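Local coordinates for protein DyP2 (Amycolatopsis sp. ATCC 39116, PDB 4G2C) that is a multifunctional heme-containing dye peroxidase from a lignin-reactive bacterium, which binds manganese and probably oxidises dyes at the expense of hydrogen peroxide, at residues V69-F74 with D165-L170; G118-G123 with G478-F483; A291-L296 with A464-P469. All coordinates share one frame; numbering follows the deposited sequence.

Contact 1 (V69-F74 with D165-L170)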
loop_
_atom_site.group_PDB
_atom_site.type_symbol
_atom_site.label_atom_id
_atom_site.label_comp_id
_atom_site.label_asym_id
_atom_site.label_seq_id
_atom_site.Cartn_x
_atom_site.Cartn_y
_atom_site.Cartn_z
ATOM N N VAL A 69 -8.599 -8.260 10.235
ATOM C CA VAL A 69 -7.192 -8.653 10.336
ATOM C C VAL A 69 -6.969 -9.348 11.670
ATOM O O VAL A 69 -7.334 -8.808 12.714
ATOM C CB VAL A 69 -6.247 -7.430 10.312
ATOM C CG1 VAL A 69 -4.806 -7.876 10.301
ATOM C CG2 VAL A 69 -6.542 -6.514 9.116
ATOM N N LEU A 70 -6.361 -10.533 11.638
ATOM C CA LEU A 70 -6.121 -11.322 12.843
ATOM C C LEU A 70 -4.645 -11.667 12.962
ATOM O O LEU A 70 -4.087 -12.316 12.085
ATOM C CB LEU A 70 -6.953 -12.603 12.816
ATOM C CG LEU A 70 -8.484 -12.478 12.832
ATOM C CD1 LEU A 70 -9.118 -13.859 12.718
ATOM C CD2 LEU A 70 -8.978 -11.760 14.092
ATOM N N PHE A 71 -4.009 -11.209 14.033
ATOM C CA PHE A 71 -2.630 -11.580 14.317
ATOM C C PHE A 71 -2.621 -12.738 15.299
ATOM O O PHE A 71 -3.327 -12.708 16.305
ATOM C CB PHE A 71 -1.857 -10.391 14.872
ATOM C CG PHE A 71 -1.897 -9.187 13.974
ATOM C CD1 PHE A 71 -1.279 -9.215 12.726
ATOM C CD2 PHE A 71 -2.562 -8.040 14.362
ATOM C CE1 PHE A 71 -1.318 -8.117 11.889
ATOM C CE2 PHE A 71 -2.618 -6.939 13.523
ATOM C CZ PHE A 71 -1.993 -6.974 12.285
ATOM N N LEU A 72 -1.841 -13.765 14.994
ATOM C CA LEU A 72 -1.887 -15.012 15.755
ATOM C C LEU A 72 -0.575 -15.281 16.478
ATOM O O LEU A 72 0.481 -14.762 16.087
ATOM C CB LEU A 72 -2.186 -16.176 14.820
ATOM C CG LEU A 72 -3.401 -16.042 13.898
ATOM C CD1 LEU A 72 -3.577 -17.305 13.074
ATOM C CD2 LEU A 72 -4.676 -15.709 14.673
ATOM N N GLY A 73 -0.654 -16.097 17.532
ATOM C CA GLY A 73 0.517 -16.628 18.223
ATOM C C GLY A 73 0.434 -18.149 18.243
ATOM O O GLY A 73 -0.628 -18.697 18.495
ATOM N N PHE A 74 1.542 -18.826 17.956
ATOM C CA PHE A 74 1.577 -20.281 17.939
ATOM C C PHE A 74 2.059 -20.847 19.277
ATOM O O PHE A 74 3.247 -20.758 19.608
ATOM C CB PHE A 74 2.493 -20.788 16.811
ATOM C CG PHE A 74 1.999 -20.460 15.423
ATOM C CD1 PHE A 74 0.665 -20.129 15.201
ATOM C CD2 PHE A 74 2.870 -20.488 14.337
ATOM C CE1 PHE A 74 0.199 -19.830 13.921
ATOM C CE2 PHE A 74 2.426 -20.192 13.056
ATOM C CZ PHE A 74 1.082 -19.861 12.842
ATOM N N ASP A 165 3.195 -14.499 15.129
ATOM C CA ASP A 165 3.592 -15.608 14.287
ATOM C C ASP A 165 2.892 -15.586 12.931
ATOM O O ASP A 165 3.465 -16.003 11.921
ATOM C CB ASP A 165 3.352 -16.930 15.013
ATOM C CG ASP A 165 4.311 -17.121 16.180
ATOM O OD1 ASP A 165 5.527 -16.948 15.961
ATOM O OD2 ASP A 165 3.852 -17.420 17.310
ATOM N N ALA A 166 1.669 -15.076 12.900
ATOM C CA ALA A 166 0.886 -15.169 11.684
ATOM C C ALA A 166 -0.159 -14.063 11.537
ATOM O O ALA A 166 -0.646 -13.501 12.522
ATOM C CB ALA A 166 0.229 -16.551 11.594
ATOM N N VAL A 167 -0.517 -13.752 10.298
ATOM C CA VAL A 167 -1.638 -12.848 10.089
ATOM C C VAL A 167 -2.691 -13.506 9.219
ATOM O O VAL A 167 -2.374 -14.245 8.283
ATOM C CB VAL A 167 -1.202 -11.514 9.460
ATOM C CG1 VAL A 167 -0.615 -11.749 8.061
ATOM C CG2 VAL A 167 -2.381 -10.556 9.402
ATOM N N LEU A 168 -3.949 -13.257 9.548
ATOM C CA LEU A 168 -5.054 -13.717 8.715
ATOM C C LEU A 168 -5.766 -12.493 8.169
ATOM O O LEU A 168 -6.041 -11.546 8.917
ATOM C CB LEU A 168 -6.038 -14.544 9.533
ATOM C CG LEU A 168 -5.710 -16.022 9.679
ATOM C CD1 LEU A 168 -4.232 -16.206 9.879
ATOM C CD2 LEU A 168 -6.494 -16.593 10.855
ATOM N N LEU A 169 -6.039 -12.500 6.870
ATOM C CA LEU A 169 -6.830 -11.448 6.253
ATOM C C LEU A 169 -8.130 -12.053 5.722
ATOM O O LEU A 169 -8.118 -12.988 4.928
ATOM C CB LEU A 169 -6.040 -10.761 5.133
ATOM C CG LEU A 169 -4.665 -10.202 5.543
ATOM C CD1 LEU A 169 -3.862 -9.751 4.317
ATOM C CD2 LEU A 169 -4.804 -9.053 6.534
ATOM N N LEU A 170 -9.249 -11.526 6.198
ATOM C CA LEU A 170 -10.565 -11.952 5.763
ATOM C C LEU A 170 -11.265 -10.746 5.162
ATOM O O LEU A 170 -11.598 -9.800 5.879
ATOM C CB LEU A 170 -11.384 -12.452 6.955
ATOM C CG LEU A 170 -10.968 -13.716 7.699
ATOM C CD1 LEU A 170 -9.561 -13.582 8.309
ATOM C CD2 LEU A 170 -12.035 -14.021 8.761
#
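Two backbone donors converge on the carbonyl oxygen of Leu72: Asp165 N stands 2.9 Å from Leu72 O, and Ala166 N holds the same oxygen weakly. Two residues thus face one, a classic beta bulge at the start of strand 166-172. The bulge brings the Asp165 carboxylate to the end of the other strand. There CG anti to the carbonyl carbon (chi1 -69°) carries Asp165 OD2 to Phe74 N, which points almost straight at it, 2.8 Å away, on the anti side and somewhat out of the carboxylate plane. Asp165 CB lies over one face of the Phe74 ring in a CH-pi contact, 3.8 Å from the ring centroid. The carboxylate is nearly parallel to the ring, 18° between planes, and OD1 bonds His122.

Beyond the bulge the strands run antiparallel, with Leu70 and Leu168 exchanging both backbone bonds. Val167 CG2 sits 3.6 Å from Phe71 CE1 and also touches Val69 CG1, so one branch joins two neighbours on the face they share with Leu169. On the opposite face Leu72 and Leu168 cross at about a right angle, and their methyls are pressed tightly together, Leu72 CD1 lying 3.4 Å from Leu168 CD1.

These are inner strands of an antiparallel sheet, as in the ferredoxin-like domains of DyP peroxidases. Strand 193-205 flanks 66-74 and strand 114-119 flanks 166-172. Helix 175-188 packs on Leu70, Leu168 and Leu170, while Phe71 meets Tyr160 and, edge-to-face, Phe273 of strand 267-278.

Contact 2 (G118-G123 with G478-F483)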
loop_
_atom_site.group_PDB
_atom_site.type_symbol
_atom_site.label_atom_id
_atom_site.label_comp_id
_atom_site.label_asym_id
_atom_site.label_seq_id
_atom_site.Cartn_x
_atom_site.Cartn_y
_atom_site.Cartn_z
ATOM N N GLY A 118 -0.451 -14.996 6.123
ATOM C CA GLY A 118 0.969 -14.714 6.171
ATOM C C GLY A 118 1.634 -15.252 7.429
ATOM O O GLY A 118 1.001 -15.319 8.477
ATOM N N LEU A 119 2.915 -15.606 7.317
ATOM C CA LEU A 119 3.738 -16.058 8.431
ATOM C C LEU A 119 4.935 -15.148 8.676
ATOM O O LEU A 119 5.578 -14.700 7.731
ATOM C CB LEU A 119 4.260 -17.465 8.144
ATOM C CG LEU A 119 3.193 -18.538 7.957
ATOM C CD1 LEU A 119 3.803 -19.784 7.363
ATOM C CD2 LEU A 119 2.542 -18.820 9.292
ATOM N N THR A 120 5.252 -14.898 9.948
ATOM C CA THR A 120 6.432 -14.104 10.302
ATOM C C THR A 120 7.631 -15.018 10.409
ATOM O O THR A 120 7.481 -16.236 10.491
ATOM C CB THR A 120 6.282 -13.403 11.666
ATOM O OG1 THR A 120 6.218 -14.396 12.704
ATOM C CG2 THR A 120 5.022 -12.543 11.692
ATOM N N ALA A 121 8.826 -14.437 10.420
ATOM C CA ALA A 121 10.031 -15.243 10.613
ATOM C C ALA A 121 9.898 -16.045 11.907
ATOM O O ALA A 121 10.241 -17.232 11.966
ATOM C CB ALA A 121 11.280 -14.368 10.649
ATOM N N HIS A 122 9.389 -15.396 12.948
ATOM C CA HIS A 122 9.210 -16.101 14.205
ATOM C C HIS A 122 8.243 -17.262 14.045
ATOM O O HIS A 122 8.422 -18.309 14.638
ATOM C CB HIS A 122 8.737 -15.173 15.322
ATOM C CG HIS A 122 8.775 -15.820 16.670
ATOM N ND1 HIS A 122 7.754 -16.621 17.141
ATOM C CD2 HIS A 122 9.739 -15.836 17.621
ATOM C CE1 HIS A 122 8.079 -17.080 18.336
ATOM N NE2 HIS A 122 9.278 -16.619 18.650
ATOM N N GLY A 123 7.222 -17.085 13.217
ATOM C CA GLY A 123 6.240 -18.134 13.020
ATOM C C GLY A 123 6.825 -19.329 12.294
ATOM O O GLY A 123 6.442 -20.465 12.551
ATOM N N GLY A 478 2.359 0.607 15.028
ATOM C CA GLY A 478 2.832 -0.760 15.150
ATOM C C GLY A 478 2.603 -1.524 13.856
ATOM O O GLY A 478 1.718 -1.184 13.065
ATOM N N GLY A 479 3.392 -2.570 13.641
ATOM C CA GLY A 479 3.307 -3.337 12.411
ATOM C C GLY A 479 4.266 -4.497 12.438
ATOM O O GLY A 479 4.994 -4.660 13.423
ATOM N N GLU A 480 4.271 -5.307 11.374
ATOM C CA GLU A 480 5.185 -6.458 11.289
ATOM C C GLU A 480 5.390 -6.911 9.847
ATOM O O GLU A 480 4.609 -6.546 8.957
ATOM C CB GLU A 480 4.666 -7.621 12.165
ATOM C CG GLU A 480 5.547 -8.871 12.190
ATOM C CD GLU A 480 6.993 -8.602 12.623
ATOM O OE1 GLU A 480 7.291 -8.673 13.836
ATOM O OE2 GLU A 480 7.842 -8.344 11.749
ATOM N N TYR A 481 6.439 -7.700 9.613
ATOM C CA TYR A 481 6.689 -8.261 8.283
ATOM C C TYR A 481 6.324 -9.737 8.226
ATOM O O TYR A 481 6.610 -10.488 9.157
ATOM C CB TYR A 481 8.159 -8.129 7.882
ATOM C CG TYR A 481 8.692 -6.731 7.774
ATOM C CD1 TYR A 481 7.944 -5.722 7.179
ATOM C CD2 TYR A 481 9.955 -6.413 8.277
ATOM C CE1 TYR A 481 8.448 -4.427 7.069
ATOM C CE2 TYR A 481 10.467 -5.130 8.179
ATOM C CZ TYR A 481 9.711 -4.133 7.575
ATOM O OH TYR A 481 10.213 -2.848 7.469
ATOM N N PHE A 482 5.726 -10.145 7.109
ATOM C CA PHE A 482 5.247 -11.513 6.917
ATOM C C PHE A 482 5.621 -12.045 5.516
ATOM O O PHE A 482 6.140 -11.326 4.673
ATOM C CB PHE A 482 3.722 -11.560 7.027
ATOM C CG PHE A 482 3.155 -11.060 8.347
ATOM C CD1 PHE A 482 2.967 -9.702 8.575
ATOM C CD2 PHE A 482 2.744 -11.954 9.322
ATOM C CE1 PHE A 482 2.416 -9.246 9.764
ATOM C CE2 PHE A 482 2.196 -11.506 10.507
ATOM C CZ PHE A 482 2.030 -10.155 10.733
ATOM N N PHE A 483 5.311 -13.303 5.266
ATOM C CA PHE A 483 5.436 -13.873 3.947
ATOM C C PHE A 483 4.122 -14.599 3.680
ATOM O O PHE A 483 3.692 -15.411 4.503
ATOM C CB PHE A 483 6.616 -14.853 3.932
ATOM C CG PHE A 483 6.922 -15.432 2.581
ATOM C CD1 PHE A 483 7.537 -14.662 1.603
ATOM C CD2 PHE A 483 6.625 -16.751 2.297
ATOM C CE1 PHE A 483 7.831 -15.199 0.347
ATOM C CE2 PHE A 483 6.924 -17.299 1.051
ATOM C CZ PHE A 483 7.528 -16.521 0.073
HETATM O O HOH W 1 8.859 -11.650 10.190
#
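The Phe482 ring takes the Thr120 methyl obliquely along its CD2-CE2 side, with Thr120 CG2 3.2 Å from Phe482 CE2, a close approach. The Gly118 carbonyl oxygen comes to the same ring, also obliquely and less closely, and Val167 of strand 166-172 touches it as well. The neighbouring ring of Phe483 leads away from residues 118-123 and meets Tyr270 edge-to-face.

Backbone bonds join the two segments in a single antiparallel bridge. Leu119 N reaches Phe483 O at 2.9 Å, and Phe483 N returns the bond to Leu119 O at 2.8 Å, along a less straight path. Two residues from the bridge on each segment, a water continues the connection, accepting from Ala121 N and donating to Tyr481 O.

The side chain of Glu480 is bent at chi2 (56°), which turns its carboxylate back to the chain: Tyr481 N donates to the anti lone pair of Glu480 OE2, an oxygen that also accepts from Ala141 N. Glu480 CG meanwhile rests 3.7 Å from Thr120 CG2. The torsion of Thr120 (chi1 66°) directs CG2 to the Phe482 ring and leaves OG1 for Gly123 N, 2.9 Å from it, and for Ile164 O.

Thr120 is therefore the N-cap of helix 121-127, at a strand-to-helix junction. Through it and the bridge, the edge strand 114-119 of one antiparallel sheet is fastened to strand 474-484 of the other, consistent with the paired ferredoxin-like halves of DyP peroxidases.

Contact 3 (A291-L296 with A464-P469)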
loop_
_atom_site.group_PDB
_atom_site.type_symbol
_atom_site.label_atom_id
_atom_site.label_comp_id
_atom_site.label_asym_id
_atom_site.label_seq_id
_atom_site.Cartn_x
_atom_site.Cartn_y
_atom_site.Cartn_z
ATOM N N ALA A 291 -1.764 27.342 2.630
ATOM C CA ALA A 291 -2.479 28.199 1.688
ATOM C C ALA A 291 -2.306 29.659 2.099
ATOM O O ALA A 291 -1.929 30.505 1.290
ATOM C CB ALA A 291 -3.968 27.829 1.617
ATOM N N HIS A 292 -2.577 29.947 3.365
ATOM C CA HIS A 292 -2.425 31.308 3.863
ATOM C C HIS A 292 -1.002 31.811 3.667
ATOM O O HIS A 292 -0.797 32.944 3.221
ATOM C CB HIS A 292 -2.822 31.407 5.338
ATOM C CG HIS A 292 -2.721 32.793 5.890
ATOM N ND1 HIS A 292 -1.628 33.234 6.607
ATOM C CD2 HIS A 292 -3.571 33.844 5.819
ATOM C CE1 HIS A 292 -1.813 34.494 6.958
ATOM N NE2 HIS A 292 -2.984 34.888 6.490
ATOM N N ASP A 293 -0.031 30.965 4.004
ATOM C CA ASP A 293 1.386 31.281 3.838
ATOM C C ASP A 293 1.720 31.668 2.393
ATOM O O ASP A 293 2.491 32.599 2.145
ATOM C CB ASP A 293 2.234 30.064 4.217
ATOM C CG ASP A 293 2.805 30.144 5.625
ATOM O OD1 ASP A 293 2.542 31.139 6.345
ATOM O OD2 ASP A 293 3.520 29.188 6.012
ATOM N N LEU A 294 1.147 30.942 1.440
ATOM C CA LEU A 294 1.521 31.102 0.040
ATOM C C LEU A 294 0.687 32.177 -0.647
ATOM O O LEU A 294 0.775 32.358 -1.864
ATOM C CB LEU A 294 1.360 29.773 -0.693
ATOM C CG LEU A 294 2.301 28.653 -0.238
ATOM C CD1 LEU A 294 2.004 27.402 -1.022
ATOM C CD2 LEU A 294 3.770 29.048 -0.407
ATOM N N GLY A 295 -0.126 32.881 0.138
ATOM C CA GLY A 295 -1.045 33.862 -0.405
ATOM C C GLY A 295 -2.171 33.303 -1.268
ATOM O O GLY A 295 -2.802 34.051 -1.999
ATOM N N LEU A 296 -2.447 32.002 -1.185
ATOM C CA LEU A 296 -3.512 31.404 -2.002
ATOM C C LEU A 296 -4.917 31.903 -1.642
ATOM O O LEU A 296 -5.223 32.157 -0.478
ATOM C CB LEU A 296 -3.477 29.872 -1.931
ATOM C CG LEU A 296 -2.153 29.177 -2.264
ATOM C CD1 LEU A 296 -2.381 27.692 -2.439
ATOM C CD2 LEU A 296 -1.480 29.783 -3.502
ATOM N N ALA A 464 8.675 30.471 -2.808
ATOM C CA ALA A 464 8.432 30.970 -1.460
ATOM C C ALA A 464 8.716 29.893 -0.430
ATOM O O ALA A 464 8.399 28.720 -0.643
ATOM C CB ALA A 464 7.007 31.439 -1.323
ATOM N N GLU A 465 9.308 30.294 0.691
ATOM C CA GLU A 465 9.595 29.356 1.765
ATOM C C GLU A 465 8.550 29.495 2.860
ATOM O O GLU A 465 8.405 30.566 3.460
ATOM C CB GLU A 465 10.993 29.574 2.338
ATOM C CG GLU A 465 11.422 28.483 3.324
ATOM C CD GLU A 465 12.762 28.777 3.997
ATOM O OE1 GLU A 465 12.924 29.888 4.547
ATOM O OE2 GLU A 465 13.653 27.900 3.978
ATOM N N ALA A 466 7.815 28.416 3.111
ATOM C CA ALA A 466 6.800 28.420 4.156
ATOM C C ALA A 466 7.413 28.885 5.464
ATOM O O ALA A 466 8.622 28.778 5.667
ATOM C CB ALA A 466 6.177 27.022 4.319
ATOM N N THR A 467 6.565 29.387 6.353
ATOM C CA THR A 467 7.012 29.846 7.653
ATOM C C THR A 467 7.330 28.679 8.598
ATOM O O THR A 467 8.138 28.819 9.515
ATOM C CB THR A 467 5.954 30.763 8.306
ATOM O OG1 THR A 467 4.769 30.009 8.593
ATOM C CG2 THR A 467 5.604 31.909 7.372
ATOM N N ASP A 468 6.696 27.532 8.379
ATOM C CA ASP A 468 6.941 26.357 9.221
ATOM C C ASP A 468 6.993 25.063 8.410
ATOM O O ASP A 468 6.514 24.996 7.278
ATOM C CB ASP A 468 5.866 26.201 10.320
ATOM C CG ASP A 468 5.921 27.305 11.394
ATOM O OD1 ASP A 468 6.917 27.377 12.157
ATOM O OD2 ASP A 468 4.941 28.077 11.496
ATOM N N PRO A 469 7.569 24.015 9.009
ATOM C CA PRO A 469 7.486 22.669 8.439
ATOM C C PRO A 469 6.046 22.187 8.495
ATOM O O PRO A 469 5.325 22.575 9.402
ATOM C CB PRO A 469 8.360 21.836 9.388
ATOM C CG PRO A 469 8.390 22.618 10.678
ATOM C CD PRO A 469 8.331 24.049 10.275
#
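Asp293 and Thr467 form the close-set part of this contact, and it lies on the more exposed side. Asp293 OD2 receives two donors from Thr467: the hydroxyl OG1 at 3.0 Å, on the syn lone pair of OD2, and the backbone N of Thr467, 3.1 Å from Asp293 OD2 but well above the carboxylate plane. Thr467 CG2 comes within 3.3 Å of Asp293 OD1, and the Ala466 methyl comes near OD2. An off-staggered chi1 of -99° takes the Asp293 carboxylate to this loop. Replacing Asp293 with an alanine would probably leave Thr467 N and OG1 without their common acceptor and weaken the loop's hold on the helix end.

The apolar side is looser, though Leu294 is buried: Leu294 CD2 and Ala464 CB are 4.1 Å apart, and Leu294 also packs on Met307 and Tyr454.

Gly295, with positive phi, is the C-prime residue of a Schellman motif, Leu296 N bonding Ala291 O and Gly295 N bonding His292 O. The contact thus joins the capped C-terminal end of helix 280-293, which also carries the manganese ligand Glu287, to the short strand 464-465 and the residues that follow it.

How the contacts relate
From the N terminus, 69-74 opens contact 1, and 118-123 opens contact 2 before 165-170 closes the first loop, so the two cross in the chain. Both reach the same antiparallel sheet, where strands 114-119 and 166-172 are neighbours; their centres are about 9 Å apart, and Val167 N probably bonds Gly118 O between them. Contact 2 closes only near the C terminus, tying this sheet to the one holding strand 474-484. Contact 3 begins and ends within that long loop, its second segment shortly preceding 478-483. It lies on the opposite side of the chain's centre, about 42 Å from contact 2 between centres, and joins a helix end to a peripheral hairpin.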